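Local coordinates for protein macrophage migration inhibitory factor (Oncomelania hupensis, PDB 6LR3) that belongs to the macrophage migration inhibitory factor family, whose small alpha/beta chains assemble into a trimer with sheets that run on from one subunit to the next, at residues V6-A11 / P56-T61; D79-F84 / E93-R98; G66-T71 / F99-A104; V17-A22 / I85-V90. One frame throughout, in Å; residues are numbered along the deposited sequence.

Contact 1 (V6-A11 / P56-T61)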
loop_
_atom_site.group_PDB
_atom_site.type_symbol
_atom_site.label_atom_id
_atom_site.label_comp_id
_atom_site.label_asym_id
_atom_site.label_seq_id
_atom_site.Cartn_x
_atom_site.Cartn_y
_atom_site.Cartn_z
ATOM N N VAL B 6 -6.519 -2.230 6.354
ATOM C CA VAL B 6 -7.679 -1.367 6.674
ATOM C C VAL B 6 -7.144 0.035 6.946
ATOM O O VAL B 6 -6.420 0.200 7.929
ATOM C CB VAL B 6 -8.477 -1.915 7.855
ATOM C CG1 VAL B 6 -9.621 -1.008 8.215
ATOM C CG2 VAL B 6 -9.007 -3.310 7.545
ATOM N N ASN B 7 -7.468 0.977 6.066
ATOM C CA ASN B 7 -7.100 2.404 6.238
ATOM C C ASN B 7 -8.362 3.133 6.701
ATOM O O ASN B 7 -9.317 3.236 5.934
ATOM C CB ASN B 7 -6.574 3.014 4.944
ATOM C CG ASN B 7 -5.413 2.228 4.389
ATOM O OD1 ASN B 7 -4.293 2.319 4.921
ATOM N ND2 ASN B 7 -5.665 1.409 3.364
ATOM N N THR B 8 -8.388 3.601 7.939
ATOM C CA THR B 8 -9.588 4.288 8.465
ATOM C C THR B 8 -9.175 5.494 9.286
ATOM O O THR B 8 -8.149 5.447 9.965
ATOM C CB THR B 8 -10.468 3.320 9.265
ATOM O OG1 THR B 8 -11.657 4.047 9.616
ATOM C CG2 THR B 8 -9.758 2.769 10.503
ATOM N N ASN B 9 -10.005 6.529 9.239
ATOM C CA ASN B 9 -9.851 7.717 10.104
ATOM C C ASN B 9 -10.507 7.460 11.455
ATOM O O ASN B 9 -10.333 8.288 12.340
ATOM C CB ASN B 9 -10.354 8.993 9.458
ATOM C CG ASN B 9 -11.794 8.928 9.046
ATOM O OD1 ASN B 9 -12.420 7.873 9.118
ATOM N ND2 ASN B 9 -12.339 10.077 8.637
ATOM N N VAL B 10 -11.178 6.323 11.645
ATOM C CA VAL B 10 -11.722 5.984 12.977
ATOM C C VAL B 10 -10.542 5.767 13.920
ATOM O O VAL B 10 -9.572 5.068 13.567
ATOM C CB VAL B 10 -12.654 4.771 12.912
ATOM C CG1 VAL B 10 -13.095 4.341 14.305
ATOM C CG2 VAL B 10 -13.842 5.065 12.017
ATOM N N ALA B 11 -10.618 6.377 15.114
ATOM C CA ALA B 11 -9.516 6.333 16.098
ATOM C C ALA B 11 -9.396 4.924 16.678
ATOM O O ALA B 11 -10.428 4.280 16.894
ATOM C CB ALA B 11 -9.749 7.381 17.143
ATOM N N PRO B 56 -16.348 9.515 9.242
ATOM C CA PRO B 56 -15.702 8.205 9.288
ATOM C C PRO B 56 -15.754 7.566 7.902
ATOM O O PRO B 56 -16.767 7.645 7.207
ATOM C CB PRO B 56 -16.547 7.421 10.303
ATOM C CG PRO B 56 -17.019 8.512 11.241
ATOM C CD PRO B 56 -17.337 9.667 10.315
ATOM N N CYS B 57 -14.640 6.974 7.510
ATOM C CA CYS B 57 -14.525 6.273 6.232
ATOM C C CYS B 57 -13.513 5.138 6.362
ATOM O O CYS B 57 -12.737 5.097 7.310
ATOM C CB CYS B 57 -14.139 7.229 5.103
ATOM S SG CYS B 57 -12.452 7.858 5.207
ATOM N N VAL B 58 -13.567 4.234 5.407
ATOM C CA VAL B 58 -12.602 3.100 5.288
ATOM C C VAL B 58 -12.250 2.929 3.825
ATOM O O VAL B 58 -13.153 2.823 3.001
ATOM C CB VAL B 58 -13.193 1.770 5.795
ATOM C CG1 VAL B 58 -12.194 0.645 5.574
ATOM C CG2 VAL B 58 -13.649 1.860 7.236
ATOM N N PHE B 59 -10.962 2.815 3.553
ATOM C CA PHE B 59 -10.449 2.203 2.319
ATOM C C PHE B 59 -9.673 0.979 2.750
ATOM O O PHE B 59 -8.690 1.105 3.490
ATOM C CB PHE B 59 -9.572 3.163 1.519
ATOM C CG PHE B 59 -8.937 2.476 0.344
ATOM C CD1 PHE B 59 -9.727 1.861 -0.600
ATOM C CD2 PHE B 59 -7.561 2.436 0.182
ATOM C CE1 PHE B 59 -9.169 1.192 -1.675
ATOM C CE2 PHE B 59 -6.995 1.779 -0.899
ATOM C CZ PHE B 59 -7.809 1.159 -1.832
ATOM N N ALA B 60 -10.112 -0.193 2.306
ATOM C CA ALA B 60 -9.449 -1.449 2.684
ATOM C C ALA B 60 -8.969 -2.159 1.420
ATOM O O ALA B 60 -9.572 -1.944 0.348
ATOM C CB ALA B 60 -10.369 -2.318 3.492
ATOM N N THR B 61 -7.943 -2.980 1.560
ATOM C CA THR B 61 -7.438 -3.808 0.458
ATOM C C THR B 61 -7.334 -5.258 0.937
ATOM O O THR B 61 -7.011 -5.527 2.099
ATOM C CB THR B 61 -6.134 -3.273 -0.134
ATOM O OG1 THR B 61 -5.090 -3.368 0.827
ATOM C CG2 THR B 61 -6.260 -1.838 -0.603
#
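The carboxamide of N7 and the ring of F59 lie side by side and point the same way, their planes 17° apart, with N7 ND2 3.8 Å from F59 CD2. The amide turns its N-H end back to the neighbouring strand: N7 ND2 donates to F59 O at 3.0 Å, approaching from above the carbonyl plane. From the opposite face of that plane comes N7 N, 2.9 Å from F59 O, so two donors of one residue grip a single oxygen. F59 N returns a bond to N7 O, which makes N7 and F59 a hydrogen-bonded pair of antiparallel strands 3-8 and 58-64, neighbouring central strands of the chain's sheet in the MIF fold. The far end of the amide, N7 OD1, is held by R43 NH1. On the other face of the sheet V6 CG1 meets V58 CG1 at 4.0 Å, and F84 of helix 70-88 packs over V6, V58 and A60.

Beyond the regular pairing, side chains take over. T8 OG1, anti to the backbone N (chi1 -175°), donates to C57 O at 2.8 Å and accepts from V10 N at 3.1 Å, the latter an ST turn. N9 OD1 receives C57 N at 2.9 Å, while N9 ND2 donates to N55 O. V10 CG2 then rests on P56 CB at 4.0 Å. The chemistry implies that side-chain bonds replace backbone ones where the pairing gives way: the hydroxyl of T8 and the amide of N9 satisfy the backbone C=O and N-H of C57, and the two segments stay joined beyond the end of the regular pairing.

Contact 2 (D79-F84 / E93-R98). With SO4 (sulfate ion), chain M.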
loop_
_atom_site.group_PDB
_atom_site.type_symbol
_atom_site.label_atom_id
_atom_site.label_comp_id
_atom_site.label_asym_id
_atom_site.label_seq_id
_atom_site.Cartn_x
_atom_site.Cartn_y
_atom_site.Cartn_z
ATOM N N ASP B 79 -19.569 -8.717 3.474
ATOM C CA ASP B 79 -19.228 -9.249 4.814
ATOM C C ASP B 79 -18.254 -8.302 5.502
ATOM O O ASP B 79 -18.430 -8.050 6.693
ATOM C CB ASP B 79 -18.675 -10.660 4.706
ATOM C CG ASP B 79 -19.750 -11.704 4.455
ATOM O OD1 ASP B 79 -20.955 -11.371 4.607
ATOM O OD2 ASP B 79 -19.374 -12.804 4.092
ATOM N N MET B 80 -17.248 -7.807 4.783
ATOM C CA MET B 80 -16.288 -6.822 5.355
ATOM C C MET B 80 -17.038 -5.539 5.707
ATOM O O MET B 80 -16.829 -5.023 6.803
ATOM C CB MET B 80 -15.154 -6.544 4.366
ATOM C CG MET B 80 -14.242 -7.708 4.241
ATOM S SD MET B 80 -12.992 -7.482 2.902
ATOM C CE MET B 80 -12.030 -6.160 3.628
ATOM N N GLU B 81 -17.873 -5.025 4.816
ATOM C CA GLU B 81 -18.661 -3.813 5.107
ATOM C C GLU B 81 -19.437 -4.043 6.403
ATOM O O GLU B 81 -19.426 -3.161 7.260
ATOM C CB GLU B 81 -19.628 -3.504 3.978
ATOM C CG GLU B 81 -18.946 -2.895 2.774
ATOM C CD GLU B 81 -19.928 -2.784 1.602
ATOM O OE1 GLU B 81 -21.045 -3.362 1.712
ATOM O OE2 GLU B 81 -19.571 -2.103 0.622
ATOM N N ASP B 82 -20.095 -5.192 6.525
ATOM C CA ASP B 82 -20.937 -5.440 7.728
ATOM C C ASP B 82 -20.060 -5.347 8.986
ATOM O O ASP B 82 -20.515 -4.769 10.004
ATOM C CB ASP B 82 -21.636 -6.786 7.659
ATOM C CG ASP B 82 -22.758 -6.864 6.651
ATOM O OD1 ASP B 82 -23.105 -5.856 6.036
ATOM O OD2 ASP B 82 -23.263 -7.962 6.493
ATOM N N MET B 83 -18.867 -5.943 8.942
ATOM C CA MET B 83 -17.957 -5.921 10.104
ATOM C C MET B 83 -17.479 -4.486 10.340
ATOM O O MET B 83 -17.373 -4.089 11.487
ATOM C CB MET B 83 -16.766 -6.864 9.874
ATOM C CG MET B 83 -15.941 -6.989 11.085
ATOM S SD MET B 83 -14.753 -8.327 10.927
ATOM C CE MET B 83 -15.785 -9.780 10.923
ATOM N N PHE B 84 -17.172 -3.722 9.298
ATOM C CA PHE B 84 -16.703 -2.324 9.450
ATOM C C PHE B 84 -17.815 -1.473 10.019
ATOM O O PHE B 84 -17.555 -0.613 10.841
ATOM C CB PHE B 84 -16.257 -1.736 8.109
ATOM C CG PHE B 84 -15.058 -2.404 7.489
ATOM C CD1 PHE B 84 -14.183 -3.189 8.220
ATOM C CD2 PHE B 84 -14.810 -2.230 6.139
ATOM C CE1 PHE B 84 -13.096 -3.798 7.599
ATOM C CE2 PHE B 84 -13.707 -2.809 5.533
ATOM C CZ PHE B 84 -12.826 -3.546 6.272
ATOM N N GLU B 93 -21.893 3.610 2.851
ATOM C CA GLU B 93 -21.557 4.520 1.735
ATOM C C GLU B 93 -20.254 5.265 2.012
ATOM O O GLU B 93 -19.925 6.186 1.220
ATOM C CB GLU B 93 -22.724 5.486 1.458
ATOM C CG GLU B 93 -22.992 6.445 2.600
ATOM C CD GLU B 93 -24.080 5.995 3.569
ATOM O OE1 GLU B 93 -24.312 4.754 3.774
ATOM O OE2 GLU B 93 -24.682 6.913 4.182
ATOM N N ARG B 94 -19.505 4.908 3.061
ATOM C CA ARG B 94 -18.182 5.493 3.349
ATOM C C ARG B 94 -17.121 4.390 3.315
ATOM O O ARG B 94 -16.034 4.574 3.919
ATOM C CB ARG B 94 -18.208 6.240 4.674
ATOM C CG ARG B 94 -19.107 7.463 4.651
ATOM C CD ARG B 94 -18.506 8.610 3.877
ATOM N NE ARG B 94 -17.396 9.209 4.613
ATOM C CZ ARG B 94 -16.726 10.272 4.191
ATOM N NH1 ARG B 94 -17.041 10.843 3.048
ATOM N NH2 ARG B 94 -15.719 10.750 4.895
ATOM N N ILE B 95 -17.419 3.276 2.652
ATOM C CA ILE B 95 -16.478 2.114 2.588
ATOM C C ILE B 95 -16.181 1.783 1.129
ATOM O O ILE B 95 -17.108 1.544 0.376
ATOM C CB ILE B 95 -17.045 0.882 3.314
ATOM C CG1 ILE B 95 -17.389 1.202 4.762
ATOM C CG2 ILE B 95 -16.095 -0.294 3.204
ATOM C CD1 ILE B 95 -18.251 0.146 5.437
ATOM N N VAL B 96 -14.894 1.684 0.821
ATOM C CA VAL B 96 -14.407 1.187 -0.484
ATOM C C VAL B 96 -13.385 0.091 -0.190
ATOM O O VAL B 96 -12.552 0.262 0.690
ATOM C CB VAL B 96 -13.816 2.313 -1.331
ATOM C CG1 VAL B 96 -13.061 1.783 -2.540
ATOM C CG2 VAL B 96 -14.910 3.274 -1.766
ATOM N N ILE B 97 -13.459 -1.003 -0.906
ATOM C CA ILE B 97 -12.537 -2.158 -0.738
ATOM C C ILE B 97 -11.984 -2.533 -2.108
ATOM O O ILE B 97 -12.752 -2.709 -3.038
ATOM C CB ILE B 97 -13.230 -3.355 -0.061
ATOM C CG1 ILE B 97 -13.922 -2.969 1.245
ATOM C CG2 ILE B 97 -12.223 -4.474 0.117
ATOM C CD1 ILE B 97 -14.942 -3.979 1.737
ATOM N N ARG B 98 -10.672 -2.648 -2.209
ATOM C CA ARG B 98 -10.003 -3.101 -3.435
ATOM C C ARG B 98 -9.480 -4.512 -3.190
ATOM O O ARG B 98 -8.806 -4.773 -2.194
ATOM C CB ARG B 98 -8.874 -2.164 -3.824
ATOM C CG ARG B 98 -8.101 -2.607 -5.045
ATOM C CD ARG B 98 -7.027 -1.613 -5.394
ATOM N NE ARG B 98 -6.156 -2.278 -6.331
ATOM C CZ ARG B 98 -4.851 -2.164 -6.394
ATOM N NH1 ARG B 98 -4.200 -1.299 -5.640
ATOM N NH2 ARG B 98 -4.182 -2.945 -7.231
HETATM S S SO4 M . -0.720 -2.579 -5.405
HETATM O O1 SO4 M . -1.557 -1.413 -5.267
HETATM O O2 SO4 M . 0.658 -2.202 -5.122
HETATM O O3 SO4 M . -0.826 -3.098 -6.691
HETATM O O4 SO4 M . -1.122 -3.527 -4.416
HETATM O O HOH W 1 -17.132 -1.388 -0.108
#
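M80, E81 and F84 of helix 70-88 meet I95 and I97 in an apolar helix-on-sheet contact inside the beta-alpha-beta unit formed by strand 58-64, the helix and strand 95-101. The helix segment passes 9.6 Å from the strand, axis to axis. I95 and I97 both project toward it, while V96 between them points away.

I97 CD1 lies 3.7 Å from M80 CB. The methionine chain bends at its last torsion (chi3 68°), which brings M80 CE to 3.9 Å from I97 CG2. I95 CG2 meets the F84 ring at its edge, in the ring plane, 3.7 Å from F84 CD2. One face of this ring lies over M80 O, offset toward the rim. E81 contributes its methylene, with E81 CG 3.9 Å from I95 CG2.

The carboxylate of E81 continues past this hydrocarbon layer. A water donates to E81 OE2 at 2.6 Å and also to I95 O, bridging helix and strand; E81 OE2 further accepts from G111 N of the second subunit, and E81 OE1 forms a salt bridge with R92. Further along the strand, R98, extended from CG to NE, donates through NH1 at 2.7 Å to O1 of a sulfate probably from the crystallisation liquor, and R98 NH1 atoms of the other two subunits bind the same ion. Three converging arginines would create a positively charged spot, probably eased by the anion and by E63 of the second subunit, which pairs with R98 NH1.

Contact 3 (G66-T71 / F99-A104)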
loop_
_atom_site.group_PDB
_atom_site.type_symbol
_atom_site.label_atom_id
_atom_site.label_comp_id
_atom_site.label_asym_id
_atom_site.label_seq_id
_atom_site.Cartn_x
_atom_site.Cartn_y
_atom_site.Cartn_z
ATOM N N GLY B 66 -4.790 -16.227 -5.736
ATOM C CA GLY B 66 -6.061 -16.874 -6.104
ATOM C C GLY B 66 -7.245 -16.305 -5.343
ATOM O O GLY B 66 -7.108 -15.259 -4.718
ATOM N N ARG B 67 -8.384 -16.997 -5.416
ATOM C CA ARG B 67 -9.600 -16.786 -4.591
ATOM C C ARG B 67 -10.399 -15.553 -4.995
ATOM O O ARG B 67 -11.582 -15.528 -4.659
ATOM C CB ARG B 67 -9.250 -16.675 -3.104
ATOM C CG ARG B 67 -8.439 -17.844 -2.585
ATOM C CD ARG B 67 -9.251 -19.136 -2.675
ATOM N NE ARG B 67 -8.577 -20.079 -1.808
ATOM C CZ ARG B 67 -7.591 -20.883 -2.177
ATOM N NH1 ARG B 67 -7.173 -20.916 -3.431
ATOM N NH2 ARG B 67 -7.001 -21.649 -1.275
ATOM N N LEU B 68 -9.805 -14.551 -5.636
ATOM C CA LEU B 68 -10.490 -13.286 -5.951
ATOM C C LEU B 68 -11.116 -13.364 -7.342
ATOM O O LEU B 68 -10.419 -13.636 -8.333
ATOM C CB LEU B 68 -9.496 -12.140 -5.858
ATOM C CG LEU B 68 -8.759 -12.056 -4.534
ATOM C CD1 LEU B 68 -7.838 -10.827 -4.536
ATOM C CD2 LEU B 68 -9.727 -12.000 -3.376
ATOM N N ASN B 69 -12.410 -13.090 -7.384
ATOM C CA ASN B 69 -13.204 -13.097 -8.625
ATOM C C ASN B 69 -14.448 -12.279 -8.325
ATOM O O ASN B 69 -14.733 -12.007 -7.169
ATOM C CB ASN B 69 -13.486 -14.530 -9.071
ATOM C CG ASN B 69 -14.315 -15.291 -8.058
ATOM O OD1 ASN B 69 -15.487 -14.993 -7.861
ATOM N ND2 ASN B 69 -13.716 -16.236 -7.372
ATOM N N PRO B 70 -15.176 -11.784 -9.344
ATOM C CA PRO B 70 -16.288 -10.884 -9.094
ATOM C C PRO B 70 -17.313 -11.415 -8.093
ATOM O O PRO B 70 -17.765 -10.655 -7.277
ATOM C CB PRO B 70 -16.861 -10.673 -10.497
ATOM C CG PRO B 70 -15.649 -10.772 -11.374
ATOM C CD PRO B 70 -14.870 -11.925 -10.778
ATOM N N THR B 71 -17.654 -12.695 -8.160
ATOM C CA THR B 71 -18.640 -13.303 -7.226
ATOM C C THR B 71 -18.103 -13.254 -5.796
ATOM O O THR B 71 -18.789 -12.766 -4.915
ATOM C CB THR B 71 -18.987 -14.746 -7.639
ATOM O OG1 THR B 71 -19.501 -14.662 -8.961
ATOM C CG2 THR B 71 -19.978 -15.389 -6.694
ATOM N N PHE B 99 -9.783 -5.392 -4.134
ATOM C CA PHE B 99 -9.336 -6.795 -4.162
ATOM C C PHE B 99 -8.145 -6.864 -5.121
ATOM O O PHE B 99 -8.247 -6.439 -6.254
ATOM C CB PHE B 99 -10.516 -7.683 -4.532
ATOM C CG PHE B 99 -11.616 -7.618 -3.500
ATOM C CD1 PHE B 99 -11.599 -8.481 -2.423
ATOM C CD2 PHE B 99 -12.603 -6.654 -3.572
ATOM C CE1 PHE B 99 -12.589 -8.403 -1.447
ATOM C CE2 PHE B 99 -13.583 -6.582 -2.591
ATOM C CZ PHE B 99 -13.569 -7.452 -1.535
ATOM N N ILE B 100 -7.015 -7.347 -4.621
ATOM C CA ILE B 100 -5.704 -7.315 -5.317
ATOM C C ILE B 100 -5.199 -8.742 -5.498
ATOM O O ILE B 100 -4.699 -9.370 -4.565
ATOM C CB ILE B 100 -4.697 -6.442 -4.564
ATOM C CG1 ILE B 100 -5.268 -5.055 -4.246
ATOM C CG2 ILE B 100 -3.403 -6.379 -5.371
ATOM C CD1 ILE B 100 -4.329 -4.144 -3.506
ATOM N N PRO B 101 -5.289 -9.272 -6.726
ATOM C CA PRO B 101 -4.778 -10.606 -7.033
ATOM C C PRO B 101 -3.255 -10.577 -7.020
ATOM O O PRO B 101 -2.666 -9.619 -7.509
ATOM C CB PRO B 101 -5.287 -10.930 -8.443
ATOM C CG PRO B 101 -5.958 -9.662 -8.973
ATOM C CD PRO B 101 -5.936 -8.620 -7.883
ATOM N N VAL B 102 -2.656 -11.544 -6.349
ATOM C CA VAL B 102 -1.181 -11.649 -6.233
ATOM C C VAL B 102 -0.724 -12.908 -6.946
ATOM O O VAL B 102 -1.216 -13.978 -6.640
ATOM C CB VAL B 102 -0.755 -11.668 -4.764
ATOM C CG1 VAL B 102 0.769 -11.792 -4.658
ATOM C CG2 VAL B 102 -1.294 -10.458 -4.039
ATOM N N PRO B 103 0.204 -12.815 -7.904
ATOM C CA PRO B 103 0.739 -14.018 -8.539
ATOM C C PRO B 103 1.559 -14.861 -7.561
ATOM O O PRO B 103 2.360 -14.338 -6.842
ATOM C CB PRO B 103 1.635 -13.495 -9.676
ATOM C CG PRO B 103 1.233 -12.045 -9.826
ATOM C CD PRO B 103 0.812 -11.590 -8.432
ATOM N N ALA B 104 1.370 -16.184 -7.632
ATOM C CA ALA B 104 2.060 -17.166 -6.764
ATOM C C ALA B 104 3.580 -16.968 -6.853
ATOM O O ALA B 104 4.232 -17.080 -5.825
ATOM C CB ALA B 104 1.676 -18.568 -7.184
HETATM O O HOH W 2 -3.627 -14.560 -7.854
#
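The backbones of L68 and P101 approach to 6.4 Å between their CA atoms, with no direct hydrogen bond joining the two segments. This is a junction of the beta-alpha-beta unit: 66-71 leads from strand 58-64 into helix 70-88, whereas segment 99-104 carries the last part of strand 95-101, the strand that follows the helix, and the residues beyond it. N69 takes the N-cap position of that helix, and its OD1 accepts from S72 N.

L68 carries the contact through both methyls. With L68 CD1 anti to CA (chi2 -177°), this branch lies chiefly against the strand's backbone, 3.5 Å from I100 O and 3.7 Å from P101 N. The second branch, L68 CD2, turns to the aromatic neighbour and stands 4.1 Å from F99 CD1. The leucine and phenylalanine side chains cross obliquely, and F99 itself packs against N73 and A77 of the helix, so strand, loop and helix pack together here. F106 of the second subunit also packs on L68, F99 and P101, which places this contact at the subunit interface.

At G66 and V102 the contact becomes polar and indirect. The backbone atoms G66 N and V102 O are 4.3 Å apart. One water spans that distance, accepting from G66 N at 2.9 Å and donating to V102 O at 2.8 Å.

Contact 4 (V17-A22 / I85-V90). Unlike the reference sequence in segment 85-90: N89 (reference Lys), V90 (reference Ile).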
loop_
_atom_site.group_PDB
_atom_site.type_symbol
_atom_site.label_atom_id
_atom_site.label_comp_id
_atom_site.label_asym_id
_atom_site.label_seq_id
_atom_site.Cartn_x
_atom_site.Cartn_y
_atom_site.Cartn_z
ATOM N N VAL B 17 -11.131 -4.269 20.534
ATOM C CA VAL B 17 -9.759 -4.848 20.625
ATOM C C VAL B 17 -9.682 -6.118 19.769
ATOM O O VAL B 17 -8.576 -6.440 19.353
ATOM C CB VAL B 17 -9.392 -5.157 22.094
ATOM C CG1 VAL B 17 -9.278 -3.873 22.898
ATOM C CG2 VAL B 17 -10.385 -6.102 22.735
ATOM N N PHE B 18 -10.813 -6.807 19.519
ATOM C CA PHE B 18 -10.809 -8.098 18.795
ATOM C C PHE B 18 -11.089 -7.879 17.310
ATOM O O PHE B 18 -11.212 -8.858 16.598
ATOM C CB PHE B 18 -11.760 -9.108 19.425
ATOM C CG PHE B 18 -13.202 -8.710 19.376
ATOM C CD1 PHE B 18 -13.766 -7.879 20.325
ATOM C CD2 PHE B 18 -14.019 -9.228 18.376
ATOM C CE1 PHE B 18 -15.126 -7.612 20.293
ATOM C CE2 PHE B 18 -15.362 -8.882 18.305
ATOM C CZ PHE B 18 -15.905 -8.085 19.271
ATOM N N PHE B 19 -11.127 -6.649 16.835
ATOM C CA PHE B 19 -11.437 -6.334 15.412
ATOM C C PHE B 19 -10.483 -7.093 14.488
ATOM O O PHE B 19 -10.967 -7.807 13.601
ATOM C CB PHE B 19 -11.367 -4.829 15.161
ATOM C CG PHE B 19 -11.556 -4.468 13.715
ATOM C CD1 PHE B 19 -12.726 -4.706 13.029
ATOM C CD2 PHE B 19 -10.503 -3.946 13.018
ATOM C CE1 PHE B 19 -12.869 -4.340 11.703
ATOM C CE2 PHE B 19 -10.669 -3.441 11.732
ATOM C CZ PHE B 19 -11.839 -3.698 11.063
ATOM N N GLN B 20 -9.172 -6.969 14.675
ATOM C CA GLN B 20 -8.229 -7.638 13.742
ATOM C C GLN B 20 -8.366 -9.166 13.830
ATOM O O GLN B 20 -8.296 -9.820 12.783
ATOM C CB GLN B 20 -6.791 -7.232 14.011
ATOM C CG GLN B 20 -6.458 -5.859 13.476
ATOM C CD GLN B 20 -5.230 -5.336 14.173
ATOM O OE1 GLN B 20 -5.331 -4.950 15.357
ATOM N NE2 GLN B 20 -4.091 -5.360 13.472
ATOM N N ALA B 21 -8.541 -9.725 15.020
ATOM C CA ALA B 21 -8.780 -11.171 15.224
ATOM C C ALA B 21 -10.044 -11.590 14.494
ATOM O O ALA B 21 -10.049 -12.638 13.831
ATOM C CB ALA B 21 -8.873 -11.480 16.703
ATOM N N ALA B 22 -11.114 -10.807 14.604
ATOM C CA ALA B 22 -12.417 -11.153 13.999
ATOM C C ALA B 22 -12.271 -11.109 12.484
ATOM O O ALA B 22 -12.783 -12.018 11.802
ATOM C CB ALA B 22 -13.515 -10.225 14.482
ATOM N N ILE B 85 -19.044 -1.677 9.546
ATOM C CA ILE B 85 -20.221 -0.927 10.065
ATOM C C ILE B 85 -20.342 -1.224 11.570
ATOM O O ILE B 85 -20.429 -0.290 12.350
ATOM C CB ILE B 85 -21.478 -1.320 9.270
ATOM C CG1 ILE B 85 -21.431 -0.771 7.840
ATOM C CG2 ILE B 85 -22.743 -0.901 10.012
ATOM C CD1 ILE B 85 -22.354 -1.481 6.858
ATOM N N GLU B 86 -20.281 -2.497 11.957
ATOM C CA GLU B 86 -20.519 -2.896 13.361
ATOM C C GLU B 86 -19.376 -2.400 14.239
ATOM O O GLU B 86 -19.641 -1.869 15.321
ATOM C CB GLU B 86 -20.666 -4.419 13.422
ATOM C CG GLU B 86 -20.867 -4.934 14.810
ATOM C CD GLU B 86 -21.650 -6.216 14.726
ATOM O OE1 GLU B 86 -21.121 -7.135 14.048
ATOM O OE2 GLU B 86 -22.787 -6.239 15.229
ATOM N N HIS B 87 -18.132 -2.591 13.805
ATOM C CA HIS B 87 -16.938 -2.343 14.653
ATOM C C HIS B 87 -16.453 -0.885 14.588
ATOM O O HIS B 87 -15.994 -0.375 15.611
ATOM C CB HIS B 87 -15.790 -3.247 14.236
ATOM C CG HIS B 87 -15.833 -4.673 14.657
ATOM N ND1 HIS B 87 -14.914 -5.095 15.628
ATOM C CD2 HIS B 87 -16.560 -5.768 14.296
ATOM C CE1 HIS B 87 -15.110 -6.390 15.849
ATOM N NE2 HIS B 87 -16.159 -6.798 15.100
ATOM N N LEU B 88 -16.494 -0.270 13.408
ATOM C CA LEU B 88 -15.932 1.081 13.187
ATOM C C LEU B 88 -17.020 2.145 13.189
ATOM O O LEU B 88 -16.659 3.320 13.152
ATOM C CB LEU B 88 -15.143 1.111 11.877
ATOM C CG LEU B 88 -14.091 0.000 11.704
ATOM C CD1 LEU B 88 -13.351 0.126 10.418
ATOM C CD2 LEU B 88 -13.125 -0.002 12.858
ATOM N N ASN B 89 -18.288 1.758 13.154
ATOM C CA ASN B 89 -19.430 2.696 13.049
ATOM C C ASN B 89 -19.234 3.577 11.823
ATOM O O ASN B 89 -19.465 4.793 11.899
ATOM C CB ASN B 89 -19.568 3.502 14.336
ATOM C CG ASN B 89 -19.998 2.603 15.469
ATOM O OD1 ASN B 89 -21.053 1.979 15.379
ATOM N ND2 ASN B 89 -19.243 2.582 16.548
ATOM N N VAL B 90 -18.808 2.971 10.720
ATOM C CA VAL B 90 -18.707 3.669 9.424
ATOM C C VAL B 90 -19.950 3.295 8.633
ATOM O O VAL B 90 -20.375 2.122 8.676
ATOM C CB VAL B 90 -17.401 3.268 8.726
ATOM C CG1 VAL B 90 -17.267 3.878 7.362
ATOM C CG2 VAL B 90 -16.204 3.730 9.540
#
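An aromatic cluster of F18, F19 and H87 joins the start of helix 19-31 to the end of helix 70-88. The H87 ring presents its edge to the face of F18 in an offset edge-to-face pair, the planes at 70° and the centroids 5.1 Å apart; the nearest atoms are H87 CE1 and F18 CE2, at 3.5 Å. The end of the F18 ring comes closer to the histidine than the direction of its CB would suggest.

F19 meets H87 differently: F19 CD1 approaches H87 ND1 to 3.4 Å, with the nitrogen near the plane of the phenylalanine ring and the two planes oblique. These two helices cover one face of the sheet in the MIF fold, and F19 points from helix 19-31 toward helix 70-88, where it also touches M83 and F84. L88 lies over one face of F19: its CD2 stands 4.3 Å above the ring plane, over the centre, while L88 CD1 lies 4.2 Å from F19 CZ. From the next turn of helix 19-31, A22 CB comes to 4.4 Å from H87 NE2, and P16, in the loop ahead of the helix, packs on the same histidine.

From the N terminus, strand 3-8 opens contact 1 and 17-22, at the start of helix 19-31, opens contact 4. Contact 1 closes first, at 56-61, pairing the inner strands of the sheet. The chain then opens contact 3 at 66-71 and contact 2 at 79-84; contact 4 closes at 85-90, contact 2 at 93-98 and contact 3 at 99-104. Contact 2 is thus nested inside contact 3, both within one beta-alpha-beta unit, and contact 1 precedes the pair in series. Contact 4 crosses all three, tying the two helices together. V58 CG2 against L88 CD1 couples contacts 1 and 4, F84 CE1 against F19 CZ contacts 2 and 4, and A60 O with R98 N, a probable hydrogen bond, contacts 1 and 2.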